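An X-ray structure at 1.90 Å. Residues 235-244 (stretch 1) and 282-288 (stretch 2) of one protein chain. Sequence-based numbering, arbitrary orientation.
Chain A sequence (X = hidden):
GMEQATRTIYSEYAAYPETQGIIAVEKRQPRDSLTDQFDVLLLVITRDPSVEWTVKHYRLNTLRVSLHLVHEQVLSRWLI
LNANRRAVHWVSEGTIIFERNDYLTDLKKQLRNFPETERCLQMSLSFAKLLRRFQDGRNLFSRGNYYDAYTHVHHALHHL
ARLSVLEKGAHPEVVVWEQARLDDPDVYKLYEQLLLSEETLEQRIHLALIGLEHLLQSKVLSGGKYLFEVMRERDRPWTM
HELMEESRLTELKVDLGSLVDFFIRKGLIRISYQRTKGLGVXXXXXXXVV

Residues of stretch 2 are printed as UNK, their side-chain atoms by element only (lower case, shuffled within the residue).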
# COMPACT_ATOMS: atom_id res chain seq x y z
N ASP A 235 0.15 -28.07 -17.96
CA ASP A 235 -0.98 -28.93 -18.21
C ASP A 235 -1.39 -29.79 -17.03
O ASP A 235 -2.12 -30.75 -17.18
CB ASP A 235 -0.70 -29.81 -19.43
CG ASP A 235 -1.96 -30.06 -20.25
OD1 ASP A 235 -2.95 -29.30 -20.06
OD2 ASP A 235 -1.96 -31.02 -21.07
N ARG A 236 -0.99 -29.37 -15.85
CA ARG A 236 -1.27 -30.14 -14.63
C ARG A 236 -1.45 -29.20 -13.47
O ARG A 236 -1.19 -28.03 -13.57
CB ARG A 236 -0.09 -31.08 -14.37
CG ARG A 236 1.13 -30.33 -14.14
CD ARG A 236 2.34 -31.21 -14.07
NE ARG A 236 3.51 -30.34 -14.02
CZ ARG A 236 4.03 -29.77 -15.11
NH1 ARG A 236 3.50 -29.99 -16.31
NH2 ARG A 236 5.06 -28.97 -14.99
N PRO A 237 -1.92 -29.70 -12.36
CA PRO A 237 -2.21 -28.78 -11.27
C PRO A 237 -0.96 -28.21 -10.66
O PRO A 237 0.12 -28.72 -10.87
CB PRO A 237 -2.94 -29.66 -10.28
CG PRO A 237 -3.45 -30.78 -11.07
CD PRO A 237 -2.44 -31.04 -12.11
N TRP A 238 -1.16 -27.13 -9.91
CA TRP A 238 -0.11 -26.42 -9.21
C TRP A 238 -0.25 -26.60 -7.74
O TRP A 238 -1.38 -26.59 -7.22
CB TRP A 238 -0.25 -24.95 -9.43
CG TRP A 238 -0.09 -24.47 -10.81
CD1 TRP A 238 -0.94 -24.66 -11.86
CD2 TRP A 238 0.95 -23.62 -11.29
NE1 TRP A 238 -0.47 -24.00 -12.97
CE2 TRP A 238 0.71 -23.38 -12.66
CE3 TRP A 238 2.08 -23.06 -10.72
CZ2 TRP A 238 1.51 -22.57 -13.42
CZ3 TRP A 238 2.90 -22.27 -11.50
CH2 TRP A 238 2.61 -22.03 -12.83
N THR A 239 0.88 -26.71 -7.03
CA THR A 239 0.80 -26.62 -5.56
C THR A 239 0.76 -25.11 -5.22
O THR A 239 1.12 -24.29 -6.02
CB THR A 239 2.02 -27.24 -4.88
OG1 THR A 239 3.19 -26.50 -5.25
CG2 THR A 239 2.20 -28.68 -5.26
N MSE A 240 0.32 -24.76 -4.02
CA MSE A 240 0.32 -23.36 -3.60
C MSE A 240 1.72 -22.81 -3.65
O MSE A 240 1.95 -21.72 -4.12
CB MSE A 240 -0.23 -23.21 -2.18
CG MSE A 240 -0.24 -21.79 -1.63
SE MSE A 240 -1.12 -20.50 -2.82
CE MSE A 240 -2.98 -21.05 -2.79
N HIS A 241 2.66 -23.58 -3.14
CA HIS A 241 4.08 -23.11 -3.13
C HIS A 241 4.58 -22.80 -4.52
O HIS A 241 5.25 -21.81 -4.77
CB HIS A 241 4.99 -24.10 -2.41
CG HIS A 241 6.36 -23.57 -2.15
ND1 HIS A 241 6.57 -22.35 -1.54
CD2 HIS A 241 7.58 -24.09 -2.39
CE1 HIS A 241 7.87 -22.14 -1.44
NE2 HIS A 241 8.51 -23.18 -1.94
N GLU A 242 4.18 -23.62 -5.46
CA GLU A 242 4.59 -23.44 -6.86
C GLU A 242 4.03 -22.12 -7.42
O GLU A 242 4.66 -21.40 -8.18
CB GLU A 242 4.14 -24.61 -7.70
CG GLU A 242 5.01 -25.85 -7.49
CD GLU A 242 4.50 -27.09 -8.23
OE1 GLU A 242 3.32 -27.12 -8.65
OE2 GLU A 242 5.27 -28.07 -8.36
N LEU A 243 2.80 -21.86 -7.07
CA LEU A 243 2.12 -20.62 -7.48
C LEU A 243 2.81 -19.42 -6.85
O LEU A 243 3.09 -18.40 -7.51
CB LEU A 243 0.63 -20.64 -7.08
CG LEU A 243 -0.40 -21.48 -7.86
CD1 LEU A 243 -1.75 -21.45 -7.17
CD2 LEU A 243 -0.55 -21.01 -9.29
N MSE A 244 3.11 -19.55 -5.58
CA MSE A 244 3.77 -18.48 -4.83
C MSE A 244 5.15 -18.16 -5.33
O MSE A 244 5.63 -17.04 -5.12
CB MSE A 244 3.86 -18.77 -3.34
CG MSE A 244 2.54 -18.84 -2.66
SE MSE A 244 1.69 -17.14 -2.32
CE MSE A 244 2.98 -16.49 -1.09
N UNK A 282 -0.25 -35.07 1.97
CA UNK A 282 -0.80 -34.66 0.69
C UNK A 282 -0.54 -33.18 0.46
O UNK A 282 -0.59 -32.35 1.36
c UNK A 282 -4.20 -36.42 1.00
c UNK A 282 -2.30 -34.87 0.60
c UNK A 282 -2.73 -36.30 0.73
o UNK A 282 -4.97 -36.74 0.08
o UNK A 282 -4.59 -36.19 2.15
N UNK A 283 -0.18 -32.87 -0.77
CA UNK A 283 -0.06 -31.49 -1.21
C UNK A 283 -1.38 -31.14 -1.85
O UNK A 283 -1.91 -31.91 -2.61
c UNK A 283 2.59 -31.81 -0.39
c UNK A 283 3.47 -31.57 -2.64
c UNK A 283 1.05 -31.33 -2.26
c UNK A 283 2.46 -31.09 -1.68
N UNK A 284 -1.89 -29.97 -1.49
CA UNK A 284 -3.08 -29.43 -2.12
C UNK A 284 -2.66 -28.88 -3.45
O UNK A 284 -1.61 -28.25 -3.56
c UNK A 284 -3.75 -28.80 0.21
c UNK A 284 -3.70 -28.32 -1.29
c UNK A 284 -5.05 -27.97 -1.83
N UNK A 285 -3.49 -29.14 -4.47
CA UNK A 285 -3.19 -28.72 -5.85
C UNK A 285 -4.40 -28.05 -6.47
O UNK A 285 -5.55 -28.27 -6.04
o UNK A 285 -3.73 -30.83 -6.95
c UNK A 285 -2.67 -29.89 -6.72
c UNK A 285 -1.53 -30.62 -6.05
N UNK A 286 -4.09 -27.14 -7.37
CA UNK A 286 -5.07 -26.24 -7.98
C UNK A 286 -4.92 -26.20 -9.47
O UNK A 286 -3.79 -26.20 -10.02
c UNK A 286 -4.87 -24.84 -7.45
c UNK A 286 -4.88 -24.77 -5.95
c UNK A 286 -6.05 -24.77 -5.24
c UNK A 286 -6.05 -24.72 -3.86
c UNK A 286 -3.69 -24.70 -3.84
o UNK A 286 -4.95 -24.62 -1.78
c UNK A 286 -3.69 -24.76 -5.23
c UNK A 286 -4.89 -24.67 -3.17
N UNK A 287 -6.06 -26.17 -10.14
CA UNK A 287 -6.04 -26.19 -11.60
C UNK A 287 -7.21 -25.38 -12.16
O UNK A 287 -8.30 -25.53 -11.67
o UNK A 287 -6.46 -30.12 -13.20
o UNK A 287 -5.12 -29.72 -14.93
c UNK A 287 -5.78 -29.35 -13.92
c UNK A 287 -6.17 -27.64 -12.09
c UNK A 287 -5.73 -27.87 -13.53
N UNK A 288 -6.97 -24.55 -13.18
CA UNK A 288 -8.12 -23.85 -13.74
C UNK A 288 -9.04 -24.82 -14.46
O UNK A 288 -8.59 -25.74 -15.16
c UNK A 288 -5.75 -24.36 -13.98
c UNK A 288 -7.50 -22.85 -14.73
c UNK A 288 -6.02 -23.05 -14.66
O HOH W 1 -0.08 -27.16 -1.92

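Position 282 carries five side-chain atoms, three carbons in a row with two oxygens on the third: an unbranched carboxylate, too long for aspartate. It touches nothing on stretch 1. This is Glu-282, whose charged group suits a partly exposed site where both oxygens are hydrogen-bonded elsewhere in the structure.

Position 283 has four carbons, forked at the second, and no heteroatom. Its CA-to-CB bond points toward stretch 1, and one terminal carbon at 283 lies 4.1 Å from CG2 of Thr-239, a loose apolar contact at the margin. The fork lies one carbon beyond CB, so the residue is Leu-283, a forked apolar chain able to reach that methyl.

Position 284 shows three carbons, CB itself bearing the other two. CB of 284 comes no nearer to stretch 1 than 6.0 Å, to N of Met-240, and the backbone does the work: O of 284 lies 3.5 Å from CA of Thr-239, a CA-H...O contact. O of 284 also accepts from a water oxygen at 2.5 Å, and that water oxygen accepts from N of Met-240 at 3.2 Å, linking the strand to the first turn of the helix. This is Val-284, beta-branched and apolar, as suits a buried strand position.

At position 285, CB carries one oxygen and one carbon. CB of 285 packs 3.6 Å from CB of Pro-237, while the hydroxyl is satisfied elsewhere in the structure. The residue is Thr-285; a compact, beta-branched residue fits this close approach within a strand.

Position 286 has one carbon leading to a six-carbon ring that bears an oxygen. One ring carbon of 286 lies 3.9 Å from CE of Met-240, a selenomethionine, and another lies 4.3 Å from CD1 of Leu-243. This is Tyr-286, the two atoms being CE2 and CD2. The broad ring can reach both helix residues while its hydroxyl bonds elsewhere.

Position 287 again has three carbons ending in two oxygens. One oxygen of 287 lies 3.7 Å from CG of Pro-237 and the other 3.9 Å from CA of Arg-236, contacts without a hydrogen bond. This is Glu-287, extended with chi1 and chi2 both t, so that reach brings OE1 and OE2 there.

Position 288 has three carbons closing a ring onto the backbone nitrogen and makes no close contact with stretch 1. It is Pro-288, with no backbone proton to donate here.

The contact rests on one antiparallel pair. N of Trp-238 donates to O of Tyr-286, and N of Tyr-286 to O of Trp-238, each at 2.8 Å. Thr-239 then caps the helix, its OG1 accepting from N of Glu-242 at 3.1 Å, and the turn brings Met-240 and Leu-243 against the tyrosine ring. Backbone pairing thus sets the register, and apolar packing joins helix to strand.

Stretch 2 282-288: ELVTYEP
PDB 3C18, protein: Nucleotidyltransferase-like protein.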